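Local coordinates for hypothetical protein (Staphylococcus aureus subsp. aureus, PDB 2IL5) that is of unknown function but belongs to the Activator of Hsp90 ATPase homolog 1-like family of the Bet v 1-like clan, at residues L28-W33 with V108-R113. Sequence-based numbering, arbitrary orientation.
Sequences LVYEAW and VEFFER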
loop_
_atom_site.group_PDB
_atom_site.type_symbol
_atom_site.label_atom_id
_atom_site.label_comp_id
_atom_site.label_asym_id
_atom_site.label_seq_id
_atom_site.Cartn_x
_atom_site.Cartn_y
_atom_site.Cartn_z
ATOM N N LEU A 28 -11.265 3.864 -12.464
ATOM C CA LEU A 28 -11.732 2.754 -11.605
ATOM C C LEU A 28 -10.635 2.258 -10.663
ATOM O O LEU A 28 -10.905 1.995 -9.495
ATOM C CB LEU A 28 -12.336 1.601 -12.408
ATOM C CG LEU A 28 -13.764 1.824 -12.953
ATOM C CD1 LEU A 28 -14.187 0.601 -13.711
ATOM C CD2 LEU A 28 -14.818 2.172 -11.874
ATOM N N VAL A 29 -9.407 2.149 -11.170
ATOM C CA VAL A 29 -8.264 1.807 -10.326
ATOM C C VAL A 29 -7.907 2.908 -9.316
ATOM O O VAL A 29 -7.624 2.611 -8.151
ATOM C CB VAL A 29 -7.030 1.393 -11.154
ATOM C CG1 VAL A 29 -5.915 0.915 -10.217
ATOM C CG2 VAL A 29 -7.429 0.265 -12.118
ATOM N N TYR A 30 -7.941 4.167 -9.751
ATOM C CA TYR A 30 -7.624 5.308 -8.887
ATOM C C TYR A 30 -8.623 5.379 -7.751
ATOM O O TYR A 30 -8.250 5.605 -6.618
ATOM C CB TYR A 30 -7.596 6.617 -9.690
ATOM C CG TYR A 30 -7.323 7.878 -8.874
ATOM C CD1 TYR A 30 -8.385 8.693 -8.412
ATOM C CD2 TYR A 30 -6.004 8.284 -8.590
ATOM C CE1 TYR A 30 -8.144 9.842 -7.659
ATOM C CE2 TYR A 30 -5.746 9.426 -7.837
ATOM C CZ TYR A 30 -6.806 10.208 -7.374
ATOM O OH TYR A 30 -6.526 11.367 -6.648
ATOM N N GLU A 31 -9.897 5.202 -8.067
ATOM C CA GLU A 31 -10.953 5.144 -7.066
ATOM C C GLU A 31 -10.684 4.122 -5.938
ATOM O O GLU A 31 -10.953 4.413 -4.757
ATOM C CB GLU A 31 -12.291 4.839 -7.744
ATOM C CG GLU A 31 -13.527 5.040 -6.849
ATOM C CD GLU A 31 -14.883 4.828 -7.588
ATOM O OE1 GLU A 31 -15.132 3.749 -8.176
ATOM O OE2 GLU A 31 -15.714 5.753 -7.551
ATOM N N ALA A 32 -10.169 2.939 -6.293
ATOM C CA ALA A 32 -9.848 1.882 -5.305
ATOM C C ALA A 32 -8.953 2.377 -4.172
ATOM O O ALA A 32 -9.075 1.902 -3.035
ATOM C CB ALA A 32 -9.205 0.689 -6.003
ATOM N N TRP A 33 -8.095 3.364 -4.503
ATOM C CA TRP A 33 -7.032 3.901 -3.658
ATOM C C TRP A 33 -7.499 5.078 -2.841
ATOM O O TRP A 33 -6.800 5.508 -1.930
ATOM C CB TRP A 33 -5.808 4.361 -4.495
ATOM C CG TRP A 33 -4.890 3.210 -4.951
ATOM C CD1 TRP A 33 -5.047 2.412 -6.075
ATOM C CD2 TRP A 33 -3.688 2.757 -4.307
ATOM N NE1 TRP A 33 -4.009 1.500 -6.159
ATOM C CE2 TRP A 33 -3.168 1.684 -5.086
ATOM C CE3 TRP A 33 -2.996 3.143 -3.144
ATOM C CZ2 TRP A 33 -1.972 1.000 -4.733
ATOM C CZ3 TRP A 33 -1.807 2.442 -2.787
ATOM C CH2 TRP A 33 -1.322 1.391 -3.573
ATOM N N VAL A 108 2.279 5.681 -6.376
ATOM C CA VAL A 108 1.617 4.835 -7.335
ATOM C C VAL A 108 1.040 5.695 -8.482
ATOM O O VAL A 108 0.270 6.627 -8.262
ATOM C CB VAL A 108 0.559 3.861 -6.665
ATOM C CG1 VAL A 108 -0.549 4.634 -5.989
ATOM C CG2 VAL A 108 -0.019 2.861 -7.721
ATOM N N GLU A 109 1.456 5.372 -9.708
ATOM C CA GLU A 109 0.997 6.073 -10.878
ATOM C C GLU A 109 0.101 5.196 -11.773
ATOM O O GLU A 109 0.369 4.014 -11.959
ATOM C CB GLU A 109 2.191 6.640 -11.650
ATOM C CG GLU A 109 1.864 7.990 -12.278
ATOM C CD GLU A 109 3.028 8.664 -12.973
ATOM O OE1 GLU A 109 4.191 8.195 -12.873
ATOM O OE2 GLU A 109 2.760 9.712 -13.604
ATOM N N PHE A 110 -0.954 5.821 -12.319
ATOM C CA PHE A 110 -1.951 5.177 -13.184
ATOM C C PHE A 110 -1.880 5.748 -14.615
ATOM O O PHE A 110 -2.032 6.953 -14.808
ATOM C CB PHE A 110 -3.360 5.373 -12.586
ATOM C CG PHE A 110 -3.433 5.071 -11.121
ATOM C CD1 PHE A 110 -3.338 6.095 -10.177
ATOM C CD2 PHE A 110 -3.531 3.758 -10.671
ATOM C CE1 PHE A 110 -3.346 5.819 -8.796
ATOM C CE2 PHE A 110 -3.551 3.475 -9.305
ATOM C CZ PHE A 110 -3.465 4.505 -8.366
ATOM N N PHE A 111 -1.604 4.907 -15.605
ATOM C CA PHE A 111 -1.585 5.326 -17.009
ATOM C C PHE A 111 -2.667 4.618 -17.794
ATOM O O PHE A 111 -2.883 3.418 -17.613
ATOM C CB PHE A 111 -0.239 5.014 -17.670
ATOM C CG PHE A 111 0.917 5.775 -17.092
ATOM C CD1 PHE A 111 1.581 5.302 -15.949
ATOM C CD2 PHE A 111 1.361 6.959 -17.698
ATOM C CE1 PHE A 111 2.653 6.009 -15.407
ATOM C CE2 PHE A 111 2.461 7.668 -17.164
ATOM C CZ PHE A 111 3.108 7.179 -16.023
ATOM N N GLU A 112 -3.345 5.353 -18.670
ATOM C CA GLU A 112 -4.312 4.744 -19.598
ATOM C C GLU A 112 -3.558 4.020 -20.707
ATOM O O GLU A 112 -2.617 4.570 -21.285
ATOM C CB GLU A 112 -5.202 5.812 -20.210
ATOM C CG GLU A 112 -6.650 5.388 -20.440
ATOM C CD GLU A 112 -7.590 6.586 -20.524
ATOM O OE1 GLU A 112 -7.103 7.721 -20.260
ATOM O OE2 GLU A 112 -8.798 6.385 -20.856
ATOM N N ARG A 113 -3.936 2.776 -20.974
ATOM C CA ARG A 113 -3.379 2.049 -22.110
ATOM C C ARG A 113 -4.246 2.281 -23.347
ATOM O O ARG A 113 -5.393 2.725 -23.222
ATOM C CB ARG A 113 -3.315 0.562 -21.796
ATOM C CG ARG A 113 -2.700 0.256 -20.459
ATOM C CD ARG A 113 -3.248 -1.028 -19.888
ATOM N NE ARG A 113 -2.826 -2.200 -20.646
ATOM C CZ ARG A 113 -3.470 -3.367 -20.623
ATOM N NH1 ARG A 113 -4.555 -3.507 -19.871
ATOM N NH2 ARG A 113 -3.032 -4.400 -21.343
#
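Phe-110 reaches from strand 104-112 to Val-29, Tyr-30 and Trp-33 of segment 28-33, and three aromatic rings form a cluster there. The edge of the Phe-110 ring is turned toward the face of the Trp-33 five-membered ring in an offset edge-to-face pair, with centroids 5.1 Å apart and planes at 61°. The closest approach of this pair is Phe-110 CZ to Trp-33 CD1, 3.5 Å. Tyr-30 and Phe-110 set their planes almost perpendicular, but the pair is oblique; Phe-110 CE1 meets the rim of the tyrosine ring at CD2 (3.6 Å).

Two CH-pi contacts use ring faces. Tyr-30 CA stands over the Phe-110 ring, 4.3 Å from its centroid and close to the ring normal, so a backbone carbon, not a side chain, lies over this face. Val-108 CG1, held between backbone N and carbonyl carbon (chi1 62°), points at the six-membered ring of Trp-33, 3.8 Å from the centroid and only 2° off the normal.

Aliphatic contact is added by Val-29, whose CG1, anti to the backbone N, touches Phe-110 CE2 at 3.6 Å. A polar atom is drawn in as well: Trp-33 NE1 lies at the edge of the Phe-110 ring, in its plane, buried with no partner in the model.

Met-161 and Phe-158 of helix 136-166 also touch Trp-33, joining short helix, sheet and long C-terminal helix in a core consistent with the helix-grip fold of Bet v 1-like proteins.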